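Local coordinates for M32 carboxypeptidase (Pyrococcus furiosus, PDB 1KA2), which removes amino acids one after another from the C-terminus of peptides, with broad specificity, as a cobalt-dependent metallocarboxypeptidase of the M32 family, at residues Tyr207-Met212 with Thr253-Tyr258; Arg214-Ile219 with Arg262-Thr267. One frame throughout, in Å; residues are numbered along the deposited sequence.

Contact 1: residues Tyr207-Met212 with Thr253-Tyr258; sequences YEREWM and TRYEGY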
# COMPACT_ATOMS: atom_id res chain seq x y z
N TYR A 207 -7.13 26.15 14.65
CA TYR A 207 -8.26 25.23 14.58
C TYR A 207 -7.80 23.83 14.97
O TYR A 207 -6.61 23.53 14.92
CB TYR A 207 -8.84 25.20 13.16
CG TYR A 207 -7.91 24.65 12.10
CD1 TYR A 207 -7.69 23.28 11.98
CD2 TYR A 207 -7.23 25.51 11.24
CE1 TYR A 207 -6.81 22.78 11.01
CE2 TYR A 207 -6.36 25.02 10.28
CZ TYR A 207 -6.15 23.66 10.17
OH TYR A 207 -5.24 23.18 9.25
N GLU A 208 -8.74 22.99 15.40
CA GLU A 208 -8.42 21.62 15.76
C GLU A 208 -8.63 20.77 14.51
O GLU A 208 -9.62 20.95 13.80
CB GLU A 208 -9.31 21.15 16.92
CG GLU A 208 -9.13 21.97 18.19
CD GLU A 208 -9.75 21.32 19.40
OE1 GLU A 208 -10.97 21.05 19.38
OE2 GLU A 208 -9.01 21.08 20.39
N ARG A 209 -7.71 19.85 14.24
CA ARG A 209 -7.80 19.00 13.06
C ARG A 209 -9.20 18.60 12.62
O ARG A 209 -9.61 18.89 11.50
CB ARG A 209 -6.95 17.74 13.25
CG ARG A 209 -6.95 16.83 12.03
CD ARG A 209 -5.86 15.79 12.10
NE ARG A 209 -6.11 14.69 11.16
CZ ARG A 209 -5.28 13.67 10.96
NH1 ARG A 209 -4.13 13.60 11.62
NH2 ARG A 209 -5.61 12.72 10.09
N GLU A 210 -9.95 17.94 13.50
CA GLU A 210 -11.28 17.48 13.15
C GLU A 210 -12.21 18.54 12.57
O GLU A 210 -13.07 18.22 11.75
CB GLU A 210 -11.95 16.82 14.36
CG GLU A 210 -11.30 15.51 14.78
CD GLU A 210 -12.17 14.70 15.74
OE1 GLU A 210 -13.32 14.39 15.37
OE2 GLU A 210 -11.70 14.36 16.85
N TRP A 211 -12.04 19.80 12.98
CA TRP A 211 -12.89 20.86 12.45
C TRP A 211 -12.74 21.01 10.94
O TRP A 211 -13.73 21.02 10.21
CB TRP A 211 -12.55 22.21 13.10
CG TRP A 211 -12.83 22.32 14.57
CD1 TRP A 211 -13.51 21.43 15.35
CD2 TRP A 211 -12.45 23.41 15.43
NE1 TRP A 211 -13.57 21.89 16.64
CE2 TRP A 211 -12.93 23.10 16.72
CE3 TRP A 211 -11.75 24.61 15.23
CZ2 TRP A 211 -12.73 23.95 17.81
CZ3 TRP A 211 -11.55 25.45 16.32
CH2 TRP A 211 -12.04 25.12 17.59
N MET A 212 -11.49 21.13 10.48
CA MET A 212 -11.23 21.30 9.06
C MET A 212 -11.42 20.04 8.24
O MET A 212 -11.74 20.12 7.05
CB MET A 212 -9.81 21.84 8.83
CG MET A 212 -9.68 23.31 9.19
SD MET A 212 -11.07 24.26 8.53
CE MET A 212 -10.68 24.23 6.79
N THR A 253 -3.85 15.72 2.10
CA THR A 253 -3.72 17.13 2.41
C THR A 253 -3.02 17.11 3.73
O THR A 253 -2.57 16.06 4.18
CB THR A 253 -5.09 17.82 2.58
OG1 THR A 253 -4.88 19.23 2.77
CG2 THR A 253 -5.83 17.27 3.79
N ARG A 254 -2.91 18.26 4.36
CA ARG A 254 -2.29 18.30 5.66
C ARG A 254 -3.02 19.36 6.44
O ARG A 254 -3.63 20.25 5.85
CB ARG A 254 -0.80 18.64 5.59
CG ARG A 254 -0.48 20.02 5.11
CD ARG A 254 0.99 20.29 5.28
NE ARG A 254 1.41 21.44 4.50
CZ ARG A 254 2.48 21.45 3.71
NH1 ARG A 254 3.24 20.37 3.60
NH2 ARG A 254 2.79 22.55 3.03
N TYR A 255 -2.98 19.24 7.75
CA TYR A 255 -3.64 20.18 8.63
C TYR A 255 -2.59 20.86 9.50
O TYR A 255 -2.20 20.32 10.52
CB TYR A 255 -4.67 19.45 9.48
CG TYR A 255 -5.76 18.78 8.65
CD1 TYR A 255 -5.71 17.42 8.35
CD2 TYR A 255 -6.83 19.52 8.14
CE1 TYR A 255 -6.70 16.81 7.57
CE2 TYR A 255 -7.82 18.92 7.36
CZ TYR A 255 -7.75 17.57 7.08
OH TYR A 255 -8.74 16.98 6.32
N GLU A 256 -2.12 22.03 9.06
CA GLU A 256 -1.11 22.81 9.79
C GLU A 256 -1.58 23.16 11.19
O GLU A 256 -0.77 23.33 12.09
CB GLU A 256 -0.79 24.12 9.06
CG GLU A 256 -0.03 24.00 7.75
CD GLU A 256 -0.93 23.68 6.59
OE1 GLU A 256 -2.16 23.63 6.79
OE2 GLU A 256 -0.42 23.49 5.47
N GLY A 257 -2.89 23.31 11.36
CA GLY A 257 -3.43 23.66 12.66
C GLY A 257 -3.83 25.13 12.72
O GLY A 257 -4.45 25.57 13.68
N TYR A 258 -3.45 25.89 11.69
CA TYR A 258 -3.78 27.31 11.62
C TYR A 258 -3.78 27.73 10.15
O TYR A 258 -3.29 26.99 9.30
CB TYR A 258 -2.77 28.14 12.43
CG TYR A 258 -1.36 28.12 11.86
CD1 TYR A 258 -0.93 29.12 10.98
CD2 TYR A 258 -0.46 27.10 12.18
CE1 TYR A 258 0.36 29.09 10.43
CE2 TYR A 258 0.82 27.06 11.64
CZ TYR A 258 1.22 28.06 10.76
OH TYR A 258 2.50 28.03 10.21
O HOH W 1 -4.50 24.75 7.36

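Contact 2: residues Arg214-Ile219 with Arg262-Thr267; sequences RVNLWI and RTILST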
# COMPACT_ATOMS: atom_id res chain seq x y z
N ARG A 214 -13.77 18.14 8.60
CA ARG A 214 -15.21 18.11 8.38
C ARG A 214 -15.51 19.04 7.19
O ARG A 214 -16.36 18.75 6.35
CB ARG A 214 -15.98 18.60 9.62
CG ARG A 214 -16.08 17.57 10.76
CD ARG A 214 -17.22 17.92 11.73
NE ARG A 214 -16.81 18.78 12.84
CZ ARG A 214 -16.13 18.36 13.90
NH1 ARG A 214 -15.78 17.09 14.00
NH2 ARG A 214 -15.81 19.21 14.87
N VAL A 215 -14.79 20.16 7.12
CA VAL A 215 -14.97 21.11 6.03
C VAL A 215 -14.44 20.52 4.72
O VAL A 215 -15.13 20.56 3.70
CB VAL A 215 -14.27 22.46 6.34
CG1 VAL A 215 -14.24 23.33 5.11
CG2 VAL A 215 -15.03 23.20 7.45
N ASN A 216 -13.22 19.99 4.74
CA ASN A 216 -12.66 19.39 3.53
C ASN A 216 -13.57 18.26 3.02
O ASN A 216 -13.86 18.20 1.82
CB ASN A 216 -11.24 18.84 3.77
CG ASN A 216 -10.18 19.94 3.83
OD1 ASN A 216 -10.36 21.02 3.25
ND2 ASN A 216 -9.08 19.68 4.54
N LEU A 217 -14.01 17.38 3.92
CA LEU A 217 -14.88 16.27 3.54
C LEU A 217 -16.14 16.78 2.83
O LEU A 217 -16.55 16.25 1.79
CB LEU A 217 -15.31 15.48 4.78
CG LEU A 217 -15.63 13.98 4.63
CD1 LEU A 217 -16.67 13.57 5.70
CD2 LEU A 217 -16.16 13.67 3.24
N TRP A 218 -16.75 17.82 3.40
CA TRP A 218 -17.97 18.41 2.85
C TRP A 218 -17.72 18.96 1.45
O TRP A 218 -18.56 18.81 0.56
CB TRP A 218 -18.46 19.54 3.75
CG TRP A 218 -19.79 20.12 3.36
CD1 TRP A 218 -21.02 19.68 3.76
CD2 TRP A 218 -20.02 21.27 2.53
NE1 TRP A 218 -22.01 20.49 3.25
CE2 TRP A 218 -21.43 21.48 2.50
CE3 TRP A 218 -19.19 22.14 1.82
CZ2 TRP A 218 -22.01 22.53 1.78
CZ3 TRP A 218 -19.77 23.19 1.11
CH2 TRP A 218 -21.17 23.37 1.10
N ILE A 219 -16.59 19.62 1.26
CA ILE A 219 -16.28 20.18 -0.04
C ILE A 219 -16.07 19.07 -1.07
O ILE A 219 -16.58 19.15 -2.19
CB ILE A 219 -15.02 21.08 0.02
CG1 ILE A 219 -15.32 22.31 0.88
CG2 ILE A 219 -14.59 21.48 -1.39
CD1 ILE A 219 -14.17 23.29 0.99
N ARG A 262 -5.03 27.09 3.75
CA ARG A 262 -4.07 26.12 3.25
C ARG A 262 -4.62 24.73 2.96
O ARG A 262 -4.51 24.23 1.85
CB ARG A 262 -2.90 25.98 4.22
CG ARG A 262 -2.04 27.21 4.39
CD ARG A 262 -1.12 26.99 5.59
NE ARG A 262 -0.33 28.17 5.91
CZ ARG A 262 0.73 28.57 5.22
NH1 ARG A 262 1.13 27.87 4.17
NH2 ARG A 262 1.39 29.67 5.59
N THR A 263 -5.19 24.10 3.98
CA THR A 263 -5.70 22.76 3.81
C THR A 263 -6.85 22.73 2.81
O THR A 263 -6.98 21.78 2.04
CB THR A 263 -6.14 22.15 5.16
OG1 THR A 263 -6.47 20.77 4.96
CG2 THR A 263 -7.35 22.88 5.74
N ILE A 264 -7.67 23.77 2.81
CA ILE A 264 -8.80 23.83 1.88
C ILE A 264 -8.37 23.90 0.42
O ILE A 264 -8.71 23.02 -0.37
CB ILE A 264 -9.73 25.04 2.16
CG1 ILE A 264 -10.51 24.83 3.46
CG2 ILE A 264 -10.67 25.26 0.97
CD1 ILE A 264 -11.53 25.93 3.76
N LEU A 265 -7.63 24.94 0.06
CA LEU A 265 -7.21 25.10 -1.34
C LEU A 265 -6.29 23.98 -1.79
O LEU A 265 -6.29 23.60 -2.96
CB LEU A 265 -6.54 26.46 -1.53
CG LEU A 265 -7.54 27.62 -1.46
CD1 LEU A 265 -6.80 28.94 -1.41
CD2 LEU A 265 -8.47 27.56 -2.65
N SER A 266 -5.51 23.46 -0.85
CA SER A 266 -4.61 22.36 -1.13
C SER A 266 -5.41 21.11 -1.50
O SER A 266 -5.05 20.39 -2.43
CB SER A 266 -3.74 22.08 0.09
OG SER A 266 -3.09 20.85 -0.06
N THR A 267 -6.49 20.86 -0.77
CA THR A 267 -7.33 19.70 -1.05
C THR A 267 -7.99 19.86 -2.43
O THR A 267 -8.03 18.92 -3.24
CB THR A 267 -8.43 19.52 0.03
OG1 THR A 267 -7.82 19.42 1.33
CG2 THR A 267 -9.24 18.26 -0.22

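Contact 1: residues Tyr207-Met212 with Thr253-Tyr258
The phenol oxygen of Y207 is gripped twice: the backbone N of G257 donates to OH over 3.2 Å in a nearly straight bond (164°), and water 1 lies 2.6 Å from OH, in the plane of the ring. The same water donates to E256 OE1, while OE2 of that carboxylate takes the salt bridge from R254 NE at 2.9 Å. At the other end of Y207, its backbone N donates to G257 O over 2.9 Å. One face of the ring lies on G257, whose CA makes a CH-pi contact 3.9 Å from the ring centroid. M212 CG covers the opposite face, over the ring centre. Next to this, the Y255 ring is touched by M212 CB at CE2 (3.8 Å) and by R209 CG at CD1; the R209 and Y255 side chains cross at about a right angle, with the guanidinium plane 19° from the ring. An alanine in place of Y207 would probably leave G257 N and water 1 without their phenol partner and open a gap between M212 and G257. One tyrosine, bonded through backbone N and hydroxyl alike, thus holds the loop before helix 261-278 to the residues leading into helix 209-223.

Contact 2: residues Arg214-Ile219 with Arg262-Thr267
Helix segments 214-219 and 262-267 run in nearly the same direction, their axes 25° apart and 10.0 Å at closest approach, with the CA atoms of N216 and I264 nearest across the gap. N216 points its amide at the second helix. With CG anti to the carbonyl carbon (chi1 -76°), the amide leaves its helix toward 262-267, and ND2 donates to T263 OG1 over 2.9 Å, the acceptor close to the amide plane and the N-H...O angle 148°. On the other branch, OD1 lies 3.5 Å from I264 CA. T267 OG1 packs 3.5 Å from N216 ND2 without a hydrogen bond and donates instead to T263 O, one turn back, over 2.6 Å; that carbonyl also accepts from T267 N, on the opposite face of its plane. Helix 261-278 carries the HEXXH motif of this metallopeptidase, whose H269 and H273 bind the metal with E299, and the T267 side chain is about 6 Å from that of E270, the predicted proton donor/acceptor. Beside the polar pair, I264 supplies the apolar part: its CD1 meets V215 CG1 at 4.0 Å, and its CG2 meets I219 CD1, the latter two side chains crossing at about a right angle. Beyond, I219 packs on F315 and I319 of helix 313-326.

How the contacts relate
After eight helices from the N terminus the chain reaches 207-212, leading into helix 209-223, then 214-219 on that helix, and passes through the three-stranded sheet. Residues 253-258 then return to the helix start, so contact 1 closes a loop with 40 residues between its segments. Helix 261-278 follows, and contact 2 closes a second loop, of 42, against the next turns. The segments alternate along the chain, so the two loops cross. The contact centres lie about 9 Å apart, joined by a weak hydrogen bond between Y255 OH and N216 ND2 (3.2 Å) and a probable one between T253 OG1 and T263 OG1 (3.1 Å). Together they tie helix 209-223 to strand 248-253 and helix 261-278, which carries two metal ligands.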